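Local coordinates for spermidine synthase (Corynebacterium glutamicum ATCC 13032, PDB 3GJY), which probably makes spermidine in polyamine biosynthesis, transferring an aminopropyl group from decarboxylated S-adenosylmethionine to putrescine, at residues D161-D166 / G194-C200; Y70-I74 / G238-L242. One frame throughout, in Å; residues are numbered along the deposited sequence.

Interaction 1: residues D161-D166 / G194-C200; sequences DVIIRD and GLYVANC
Arg165 lies across Ala198 and Tyr196 on one face of a parallel strand pair. Its guanidinium is laid over the Ala198 methyl, with Ala198 CB 3.6 Å above the guanidinium plane and displaced toward its rim. The Tyr196 ring stands almost upright to that plane, at 86°. A bend at chi3 (69°) turns the guanidinium over the neighbouring strand, toward Asn199 O. There Arg165 NH2 gives a hydrogen bond to Asn199 O at 3.0 Å. Asn199 O lies in the guanidinium plane, but NH2 sits above the carbonyl plane. Arg165 NE donates to a water at 2.9 Å, which also lies within hydrogen-bonding reach of Asn199 O. NH1 forms a salt bridge with Glu212, so the buried charge is probably balanced there.

Farther back on this face, Ile163 CG2 meets Tyr196 CD1 obliquely at 4.1 Å. Helix 180-189 packs over Ile163, Arg165 and Tyr196. On the other face Val162 packs loosely on Leu195, and Ile164 on Val197. Helix 69-85 touches Val162, Ile164 and Leu195 there.

At the C-terminal end Asn199 ND2 reaches Asp166 OD1 at 2.9 Å. The bond is nearly straight and lies in the amide plane, yet it meets the carboxylate from above, with the two planes 62° apart. Asp166 OD2 goes to Tyr70 and Asn199 OD1 to Asn239, so each group has a second polar partner.

Five backbone hydrogen bonds, from Asp161 O to Asn199 N, join the strands in parallel register. Strands 160-165 and 194-202 are the fourth and fifth of the 3-2-1-4-5-7-6 sheet order. Together with the helices on both faces, this is the Rossmann-like fold of class I AdoMet-dependent methyltransferases, which spermidine synthases share.

Interaction 2: residues Y70-I74 / G238-L242; sequences YMRWI and GNIIL
Ile241 points toward helix 70-74 and meets three of its residues. Its CD1 lies 3.7 Å from Ile74 CG1, and the two side chains cross at about a right angle. The same methyl also approaches Tyr70 CB and the Tyr70 backbone O. Ile241 CG1 takes the other neighbour, Trp73 CB, at 3.8 Å. With CG1 beside the backbone N, a turn at chi2 (-48°) brings CD1 to Ile74 and Tyr70.

Asn239, two residues earlier, points the same way. Its CB and CG each come within 3.9 Å of Tyr70 CB. The Asn239 amide crosses the Tyr70 side chain obliquely, although the two planes are only 19° apart. Asn239 ND2 has its hydrogen bond with Asn199, on the next strand.

Tyr70 CG sits between its own backbone N and carbonyl carbon (chi1 81°). This turns the phenol away from strand 238-242 although CB points toward it, and the hydroxyl bonds to Asp166. Met71 CG lies over one face of the ring, and Ile74 CD1 lies at its edge.

Trp73 presents a ring edge to the strand. Its CZ3 is 3.5 Å from Asn239 O, which lies in the ring plane. Tyr70 CA lies over one face of the indole, and Ile226 of strand 222-227 also touches Trp73.

No hydrogen bond links the two segments. Their contact rests on van der Waals packing between helix and sheet, while the phenol and amide make their polar bonds to Asp166 and Asn199 elsewhere in the chain.

How the interactions relate
Both contacts are buried in the same domain and share one mixed sheet. Interaction 1 lies within the sheet, between two parallel strands. Interaction 2 packs helix 69-85 against the next strand, 238-245, which runs antiparallel to 194-202. Backbone hydrogen bonds and the polar side chains of Arg165, Asp166 and Asn199 mark the first; side-chain packing makes the second. They meet directly. Asp166 OD2 is 2.6 Å from Tyr70 OH, a probable hydrogen bond, and Ala198 N probably bonds Leu242 O. Val197 CG1 packs on Ile241 CG2 at 3.6 Å. Polar pairs gather where strand 160-165 ends, at Asp166 and Asn199. On the face under helix 69-85, Val162, Ile164, Val197 and Ile241 give apolar packing.

Interaction 1: residues D161-D166 / G194-C200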
# COMPACT_ATOMS: atom_id res chain seq x y z
N ASP A 161 11.61 -6.90 -4.03
CA ASP A 161 11.15 -6.69 -5.41
C ASP A 161 10.03 -5.71 -5.51
O ASP A 161 9.88 -5.06 -6.55
CB ASP A 161 10.71 -8.03 -5.98
CG ASP A 161 11.83 -9.02 -5.92
OD1 ASP A 161 12.85 -8.83 -6.61
OD2 ASP A 161 11.74 -9.98 -5.15
N VAL A 162 9.25 -5.59 -4.43
CA VAL A 162 8.09 -4.70 -4.39
C VAL A 162 8.04 -4.11 -3.01
O VAL A 162 8.23 -4.82 -2.04
CB VAL A 162 6.75 -5.50 -4.66
CG1 VAL A 162 5.59 -4.54 -4.64
CG2 VAL A 162 6.81 -6.30 -5.97
N ILE A 163 7.73 -2.82 -2.93
CA ILE A 163 7.41 -2.16 -1.66
C ILE A 163 5.98 -1.61 -1.78
O ILE A 163 5.68 -0.90 -2.72
CB ILE A 163 8.39 -0.99 -1.38
CG1 ILE A 163 9.82 -1.51 -1.15
CG2 ILE A 163 7.94 -0.10 -0.20
CD1 ILE A 163 10.88 -0.43 -1.33
N ILE A 164 5.13 -1.95 -0.80
CA ILE A 164 3.78 -1.42 -0.68
C ILE A 164 3.75 -0.55 0.58
O ILE A 164 4.00 -1.06 1.67
CB ILE A 164 2.73 -2.55 -0.60
CG1 ILE A 164 2.84 -3.46 -1.85
CG2 ILE A 164 1.32 -1.94 -0.45
CD1 ILE A 164 1.93 -4.62 -1.91
N ARG A 165 3.46 0.73 0.42
CA ARG A 165 3.34 1.65 1.56
C ARG A 165 1.86 1.84 1.87
O ARG A 165 1.09 2.33 1.01
CB ARG A 165 3.94 3.03 1.28
CG ARG A 165 4.11 3.82 2.54
CD ARG A 165 4.21 5.32 2.27
NE ARG A 165 2.94 5.86 1.79
CZ ARG A 165 2.84 7.01 1.14
NH1 ARG A 165 3.90 7.74 0.87
NH2 ARG A 165 1.64 7.41 0.73
N ASP A 166 1.46 1.47 3.07
CA ASP A 166 0.07 1.65 3.51
C ASP A 166 0.10 1.94 4.99
O ASP A 166 -0.25 1.11 5.82
CB ASP A 166 -0.79 0.42 3.18
CG ASP A 166 -2.27 0.63 3.46
OD1 ASP A 166 -2.68 1.78 3.48
OD2 ASP A 166 -3.00 -0.37 3.66
N GLY A 194 12.34 -2.79 -9.93
CA GLY A 194 11.26 -3.22 -9.03
C GLY A 194 10.17 -2.17 -8.88
O GLY A 194 10.26 -1.08 -9.44
N LEU A 195 9.15 -2.50 -8.10
CA LEU A 195 7.96 -1.67 -8.00
C LEU A 195 7.78 -1.06 -6.63
O LEU A 195 7.83 -1.77 -5.63
CB LEU A 195 6.72 -2.49 -8.35
CG LEU A 195 5.34 -1.85 -8.20
CD1 LEU A 195 5.21 -0.75 -9.24
CD2 LEU A 195 4.24 -2.93 -8.39
N TYR A 196 7.52 0.24 -6.60
CA TYR A 196 7.02 0.94 -5.42
C TYR A 196 5.54 1.27 -5.65
O TYR A 196 5.18 1.86 -6.66
CB TYR A 196 7.86 2.22 -5.19
CG TYR A 196 7.28 3.13 -4.11
CD1 TYR A 196 7.71 3.03 -2.79
CD2 TYR A 196 6.31 4.06 -4.44
CE1 TYR A 196 7.19 3.86 -1.81
CE2 TYR A 196 5.77 4.91 -3.46
CZ TYR A 196 6.22 4.80 -2.13
OH TYR A 196 5.72 5.60 -1.13
N VAL A 197 4.70 0.94 -4.67
CA VAL A 197 3.24 1.19 -4.72
C VAL A 197 2.82 1.79 -3.40
O VAL A 197 3.14 1.21 -2.35
CB VAL A 197 2.42 -0.13 -4.83
CG1 VAL A 197 0.92 0.17 -4.83
CG2 VAL A 197 2.80 -0.92 -6.04
N ALA A 198 2.09 2.90 -3.41
CA ALA A 198 1.63 3.52 -2.18
C ALA A 198 0.16 3.84 -2.19
O ALA A 198 -0.38 4.36 -3.17
CB ALA A 198 2.43 4.82 -1.88
N ASN A 199 -0.48 3.58 -1.06
CA ASN A 199 -1.80 4.12 -0.80
C ASN A 199 -1.68 5.55 -0.30
O ASN A 199 -0.94 5.82 0.65
CB ASN A 199 -2.51 3.26 0.23
CG ASN A 199 -3.91 3.73 0.52
OD1 ASN A 199 -4.57 4.33 -0.33
ND2 ASN A 199 -4.39 3.41 1.73
N CYS A 200 -2.33 6.48 -0.98
CA CYS A 200 -2.30 7.90 -0.59
C CYS A 200 -3.73 8.37 -0.40
O CYS A 200 -4.53 8.32 -1.32
CB CYS A 200 -1.56 8.74 -1.64
SG CYS A 200 -1.65 10.51 -1.44
O HOH W 1 0.46 5.07 3.01

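Interaction 2: residues Y70-I74 / G238-L242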
# COMPACT_ATOMS: atom_id res chain seq x y z
N TYR A 70 -9.39 0.39 -2.13
CA TYR A 70 -8.00 0.71 -2.46
C TYR A 70 -7.13 -0.55 -2.42
O TYR A 70 -6.12 -0.60 -3.10
CB TYR A 70 -7.41 1.79 -1.53
CG TYR A 70 -6.92 1.27 -0.19
CD1 TYR A 70 -5.62 0.74 -0.03
CD2 TYR A 70 -7.73 1.36 0.95
CE1 TYR A 70 -5.17 0.27 1.19
CE2 TYR A 70 -7.27 0.92 2.19
CZ TYR A 70 -6.00 0.35 2.30
OH TYR A 70 -5.55 -0.08 3.52
N MSE A 71 -7.50 -1.54 -1.59
CA MSE A 71 -6.74 -2.82 -1.57
C MSE A 71 -6.92 -3.58 -2.86
O MSE A 71 -5.96 -4.14 -3.41
CB MSE A 71 -7.17 -3.69 -0.38
CG MSE A 71 -6.80 -3.15 0.98
SE MSE A 71 -7.12 -4.48 2.33
CE MSE A 71 -6.77 -3.35 3.85
N ARG A 72 -8.16 -3.54 -3.39
CA ARG A 72 -8.40 -4.12 -4.71
C ARG A 72 -7.55 -3.43 -5.78
O ARG A 72 -7.06 -4.10 -6.72
CB ARG A 72 -9.88 -3.99 -5.07
CG ARG A 72 -10.78 -4.74 -4.11
CD ARG A 72 -12.25 -4.47 -4.43
NE ARG A 72 -12.67 -5.08 -5.68
CZ ARG A 72 -13.21 -6.30 -5.77
NH1 ARG A 72 -13.38 -7.07 -4.69
NH2 ARG A 72 -13.57 -6.76 -6.94
N TRP A 73 -7.42 -2.11 -5.66
CA TRP A 73 -6.64 -1.35 -6.66
C TRP A 73 -5.16 -1.68 -6.60
O TRP A 73 -4.51 -1.86 -7.63
CB TRP A 73 -6.88 0.16 -6.52
CG TRP A 73 -8.34 0.53 -6.60
CD1 TRP A 73 -9.37 -0.23 -7.09
CD2 TRP A 73 -8.90 1.75 -6.17
NE1 TRP A 73 -10.56 0.44 -6.97
CE2 TRP A 73 -10.31 1.67 -6.42
CE3 TRP A 73 -8.37 2.92 -5.62
CZ2 TRP A 73 -11.18 2.72 -6.10
CZ3 TRP A 73 -9.27 3.99 -5.31
CH2 TRP A 73 -10.64 3.87 -5.56
N ILE A 74 -4.62 -1.75 -5.37
CA ILE A 74 -3.22 -2.20 -5.20
C ILE A 74 -3.06 -3.63 -5.79
O ILE A 74 -2.10 -3.90 -6.52
CB ILE A 74 -2.78 -2.18 -3.73
CG1 ILE A 74 -2.71 -0.72 -3.27
CG2 ILE A 74 -1.44 -2.87 -3.56
CD1 ILE A 74 -2.56 -0.58 -1.75
N GLY A 238 -10.65 10.71 -0.84
CA GLY A 238 -10.52 9.40 -1.43
C GLY A 238 -9.09 8.90 -1.43
O GLY A 238 -8.20 9.48 -0.80
N ASN A 239 -8.90 7.81 -2.14
CA ASN A 239 -7.59 7.17 -2.21
C ASN A 239 -7.10 7.25 -3.60
O ASN A 239 -7.88 7.09 -4.57
CB ASN A 239 -7.67 5.69 -1.83
CG ASN A 239 -8.08 5.48 -0.42
OD1 ASN A 239 -9.28 5.51 -0.12
ND2 ASN A 239 -7.11 5.30 0.47
N ILE A 240 -5.79 7.44 -3.71
CA ILE A 240 -5.11 7.33 -4.99
C ILE A 240 -3.91 6.42 -4.77
O ILE A 240 -3.16 6.58 -3.80
CB ILE A 240 -4.73 8.75 -5.56
CG1 ILE A 240 -4.06 8.63 -6.92
CG2 ILE A 240 -3.89 9.54 -4.54
CD1 ILE A 240 -3.98 9.96 -7.68
N ILE A 241 -3.74 5.45 -5.66
CA ILE A 241 -2.60 4.53 -5.59
C ILE A 241 -1.50 5.12 -6.50
O ILE A 241 -1.70 5.33 -7.70
CB ILE A 241 -3.00 3.14 -6.11
CG1 ILE A 241 -4.20 2.56 -5.31
CG2 ILE A 241 -1.77 2.22 -6.05
CD1 ILE A 241 -4.09 2.64 -3.80
N LEU A 242 -0.34 5.39 -5.90
CA LEU A 242 0.82 5.97 -6.59
C LEU A 242 1.84 4.90 -6.85
O LEU A 242 2.25 4.18 -5.92
CB LEU A 242 1.44 7.04 -5.67
CG LEU A 242 0.46 8.07 -5.08
CD1 LEU A 242 1.22 9.04 -4.17
CD2 LEU A 242 -0.27 8.85 -6.19